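Microbial collagenase (Bacillus anthracis, PDB 5SV5) is a putative collagen-degrading metalloprotease, represented by its pre-peptidase C-terminal domain, a beta-sandwich accessory module that probably binds collagen rather than cutting it. Local coordinates at residues A[18-23]-A[88-93]. Sequence-based numbering, arbitrary orientation.
Sequences GSLIGG and LYVYKY. With NA (sodium ion), chain B.
At the sodium-binding end of this pre-peptidase C-terminal beta-sandwich, Leu20 and Gly22, at and just beyond the end of strand 14-20, are tied to Lys92, the last residue of strand 84-92. The axes of strand segments 18-20 and 88-92 come within 8.1 Å, with their N-to-C directions 41° apart, and no backbone hydrogen bond joins them, so the contact runs through side chains, largely onto the opposing backbone. Lys92 has CG between its backbone N and carbonyl carbon (chi1 62°) and is extended beyond it, which carries NZ to two carbonyls. Lys92 NZ donates to Gly22 O at 2.9 Å, in the carbonyl plane on a lone pair, and to Leu20 O, also at 2.9 Å, from 56° out of the plane of the Leu20 carbonyl, so not on a lone pair. The Lys92 methylenes run alongside Leu20, Lys92 CD lying 3.9 Å from Leu20 CB, while Leu20 CD1 rests on the backbone at Tyr91 C (3.8 Å). Gly96 O also accepts from NZ, so this buried lysine donates to three backbone carbonyls; Asp97 adds a weak, long ion pair. Next to Leu20, Ser19 O binds sodium at 2.3 Å, together with Asp24, Asp27 and two waters. Strand 14-20 pairs with strand 98-104, whereas strand 84-92 lies between strands 26-33 and 51-57.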
ATOM      1  N   GLY A  18      -9.126  -4.480  -3.532  1.00  9.21           N
ATOM      2  CA  GLY A  18      -9.494  -3.142  -3.952  1.00  9.46           C
ATOM      3  C   GLY A  18      -9.447  -3.045  -5.467  1.00  9.51           C
ATOM      4  O   GLY A  18      -9.150  -4.043  -6.173  1.00  9.55           O
ATOM      5  N   SER A  19      -9.754  -1.865  -5.985  1.00  8.50           N
ATOM      6  CA  SER A  19      -9.668  -1.647  -7.408  1.00  8.90           C
ATOM      7  C   SER A  19      -9.185  -0.243  -7.684  1.00  8.46           C
ATOM      8  O   SER A  19      -9.347   0.673  -6.862  1.00  9.40           O
ATOM      9  CB  SER A  19     -11.003  -1.909  -8.100  1.00 11.03           C
ATOM     10  OG  SER A  19     -11.959  -0.961  -7.702  1.00 12.61           O
ATOM     11  N   LEU A  20      -8.587  -0.091  -8.866  1.00  8.22           N
ATOM     12  CA  LEU A  20      -8.094   1.192  -9.368  1.00  8.58           C
ATOM     13  C   LEU A  20      -8.647   1.324 -10.785  1.00  8.66           C
ATOM     14  O   LEU A  20      -7.932   1.151 -11.773  1.00  9.75           O
ATOM     15  CB  LEU A  20      -6.566   1.262  -9.327  1.00  8.79           C
ATOM     16  CG  LEU A  20      -5.942   1.133  -7.928  1.00  8.86           C
ATOM     17  CD1 LEU A  20      -4.438   0.965  -8.048  1.00 10.39           C
ATOM     18  CD2 LEU A  20      -6.268   2.316  -7.035  1.00  9.71           C
ATOM     19  N   ILE A  21      -9.924   1.657 -10.876  0.70  9.21           N
ATOM     20  CA  ILE A  21     -10.635   1.715 -12.145  0.70  9.99           C
ATOM     21  C   ILE A  21     -10.912   3.168 -12.506  0.70  9.80           C
ATOM     22  O   ILE A  21     -11.375   3.958 -11.671  0.70 10.33           O
ATOM     23  CB  ILE A  21     -11.923   0.863 -12.047  0.70 11.30           C
ATOM     24  CG1 ILE A  21     -11.526  -0.617 -11.930  0.70 12.28           C
ATOM     25  CG2 ILE A  21     -12.850   1.115 -13.233  0.70 11.97           C
ATOM     26  CD1 ILE A  21     -12.647  -1.525 -11.474  0.70 13.56           C
ATOM     27  N   GLY A  22     -10.611   3.527 -13.749  1.00 10.63           N
ATOM     28  CA  GLY A  22     -10.876   4.876 -14.235  1.00 11.93           C
ATOM     29  C   GLY A  22     -10.079   5.918 -13.483  1.00 11.80           C
ATOM     30  O   GLY A  22      -8.869   5.775 -13.297  1.00 12.39           O
ATOM     31  N   GLY A  23     -10.772   6.957 -13.034  1.00 12.31           N
ATOM     32  CA  GLY A  23     -10.167   8.040 -12.287  1.00 13.33           C
ATOM     33  C   GLY A  23      -9.784   7.722 -10.859  1.00 12.41           C
ATOM     34  O   GLY A  23      -9.213   8.585 -10.182  1.00 14.45           O
ATOM     35  N   LEU A  88      -0.150   3.831   3.908  1.00  7.39           N
ATOM     36  CA  LEU A  88       0.177   2.990   2.759  1.00  7.30           C
ATOM     37  C   LEU A  88      -0.637   3.480   1.564  1.00  7.23           C
ATOM     38  O   LEU A  88      -1.872   3.546   1.623  1.00  8.57           O
ATOM     39  CB  LEU A  88      -0.181   1.539   3.090  1.00  7.52           C
ATOM     40  CG  LEU A  88      -0.078   0.536   1.941  1.00  8.45           C
ATOM     41  CD1 LEU A  88       1.347   0.406   1.420  1.00  8.39           C
ATOM     42  CD2 LEU A  88      -0.614  -0.811   2.372  1.00  9.75           C
ATOM     43  N   TYR A  89       0.060   3.802   0.474  1.00  7.07           N
ATOM     44  CA  TYR A  89      -0.559   4.309  -0.750  1.00  7.43           C
ATOM     45  C   TYR A  89      -0.410   3.256  -1.834  1.00  7.22           C
ATOM     46  O   TYR A  89       0.712   2.916  -2.209  1.00  8.01           O
ATOM     47  CB  TYR A  89       0.128   5.613  -1.198  1.00  8.15           C
ATOM     48  CG  TYR A  89       0.032   6.701  -0.156  1.00  8.61           C
ATOM     49  CD1 TYR A  89       0.931   6.773   0.910  1.00  9.66           C
ATOM     50  CD2 TYR A  89      -0.972   7.651  -0.211  1.00 10.81           C
ATOM     51  CE1 TYR A  89       0.811   7.737   1.894  1.00 11.14           C
ATOM     52  CE2 TYR A  89      -1.096   8.625   0.772  1.00 12.63           C
ATOM     53  CZ  TYR A  89      -0.203   8.653   1.822  1.00 12.46           C
ATOM     54  OH  TYR A  89      -0.306   9.600   2.803  1.00 16.17           O
ATOM     55  N   VAL A  90      -1.538   2.721  -2.305  1.00  7.33           N
ATOM     56  CA  VAL A  90      -1.582   1.756  -3.406  1.00  7.14           C
ATOM     57  C   VAL A  90      -2.118   2.529  -4.604  1.00  7.47           C
ATOM     58  O   VAL A  90      -3.233   3.061  -4.540  1.00  8.46           O
ATOM     59  CB  VAL A  90      -2.476   0.553  -3.056  1.00  7.75           C
ATOM     60  CG1 VAL A  90      -2.527  -0.420  -4.221  1.00  8.35           C
ATOM     61  CG2 VAL A  90      -2.014  -0.118  -1.766  1.00  8.51           C
ATOM     62  N   TYR A  91      -1.341   2.633  -5.680  1.00  7.49           N
ATOM     63  CA  TYR A  91      -1.715   3.565  -6.732  1.00  7.95           C
ATOM     64  C   TYR A  91      -1.252   3.102  -8.099  1.00  7.59           C
ATOM     65  O   TYR A  91      -0.320   2.304  -8.228  1.00  7.93           O
ATOM     66  CB  TYR A  91      -1.175   4.977  -6.415  1.00  8.94           C
ATOM     67  CG  TYR A  91       0.334   5.126  -6.491  1.00  9.44           C
ATOM     68  CD1 TYR A  91       1.146   4.799  -5.413  1.00 10.55           C
ATOM     69  CD2 TYR A  91       0.933   5.580  -7.647  1.00 10.98           C
ATOM     70  CE1 TYR A  91       2.520   4.950  -5.481  1.00 13.17           C
ATOM     71  CE2 TYR A  91       2.307   5.731  -7.732  1.00 12.75           C
ATOM     72  CZ  TYR A  91       3.098   5.416  -6.644  1.00 13.52           C
ATOM     73  OH  TYR A  91       4.470   5.559  -6.694  1.00 17.70           O
ATOM     74  N   LYS A  92      -1.909   3.638  -9.118  1.00  8.26           N
ATOM     75  CA  LYS A  92      -1.526   3.379 -10.495  1.00  8.47           C
ATOM     76  C   LYS A  92      -0.912   4.624 -11.130  1.00  9.10           C
ATOM     77  O   LYS A  92      -1.253   5.760 -10.816  1.00 10.90           O
ATOM     78  CB  LYS A  92      -2.667   2.810 -11.337  1.00  9.06           C
ATOM     79  CG  LYS A  92      -3.873   3.717 -11.487  1.00  9.93           C
ATOM     80  CD  LYS A  92      -4.918   3.103 -12.399  1.00  9.85           C
ATOM     81  CE  LYS A  92      -6.116   4.029 -12.553  1.00 10.74           C
ATOM     82  NZ  LYS A  92      -7.172   3.432 -13.407  1.00 11.09           N
ATOM     83  N   TYR A  93       0.011   4.364 -12.052  1.00 11.37           N
ATOM     84  CA  TYR A  93       0.743   5.413 -12.774  1.00 12.62           C
ATOM     85  C   TYR A  93       0.565   5.329 -14.291  1.00 13.45           C
ATOM     86  O   TYR A  93       1.187   6.104 -15.016  1.00 17.57           O
ATOM     87  CB  TYR A  93       2.244   5.391 -12.406  1.00 13.03           C
ATOM     88  CG  TYR A  93       2.888   4.029 -12.550  1.00 11.42           C
ATOM     89  CD1 TYR A  93       3.258   3.538 -13.804  1.00 11.29           C
ATOM     90  CD2 TYR A  93       3.115   3.219 -11.446  1.00 11.22           C
ATOM     91  CE1 TYR A  93       3.823   2.279 -13.951  1.00 11.12           C
ATOM     92  CE2 TYR A  93       3.679   1.961 -11.585  1.00 10.98           C
ATOM     93  CZ  TYR A  93       4.038   1.504 -12.842  1.00 10.60           C
ATOM     94  OH  TYR A  93       4.578   0.246 -12.970  1.00 12.09           O
TER
HETATM   95 NA    NA B1001     -10.077   1.943  -5.101  1.00 11.72          NA
HETATM   96  O   HOH W   1     -10.717  -0.052  -3.949  1.00 19.00           O
HETATM   97  O   HOH W   2     -12.369   2.245  -4.363  1.00 29.87           O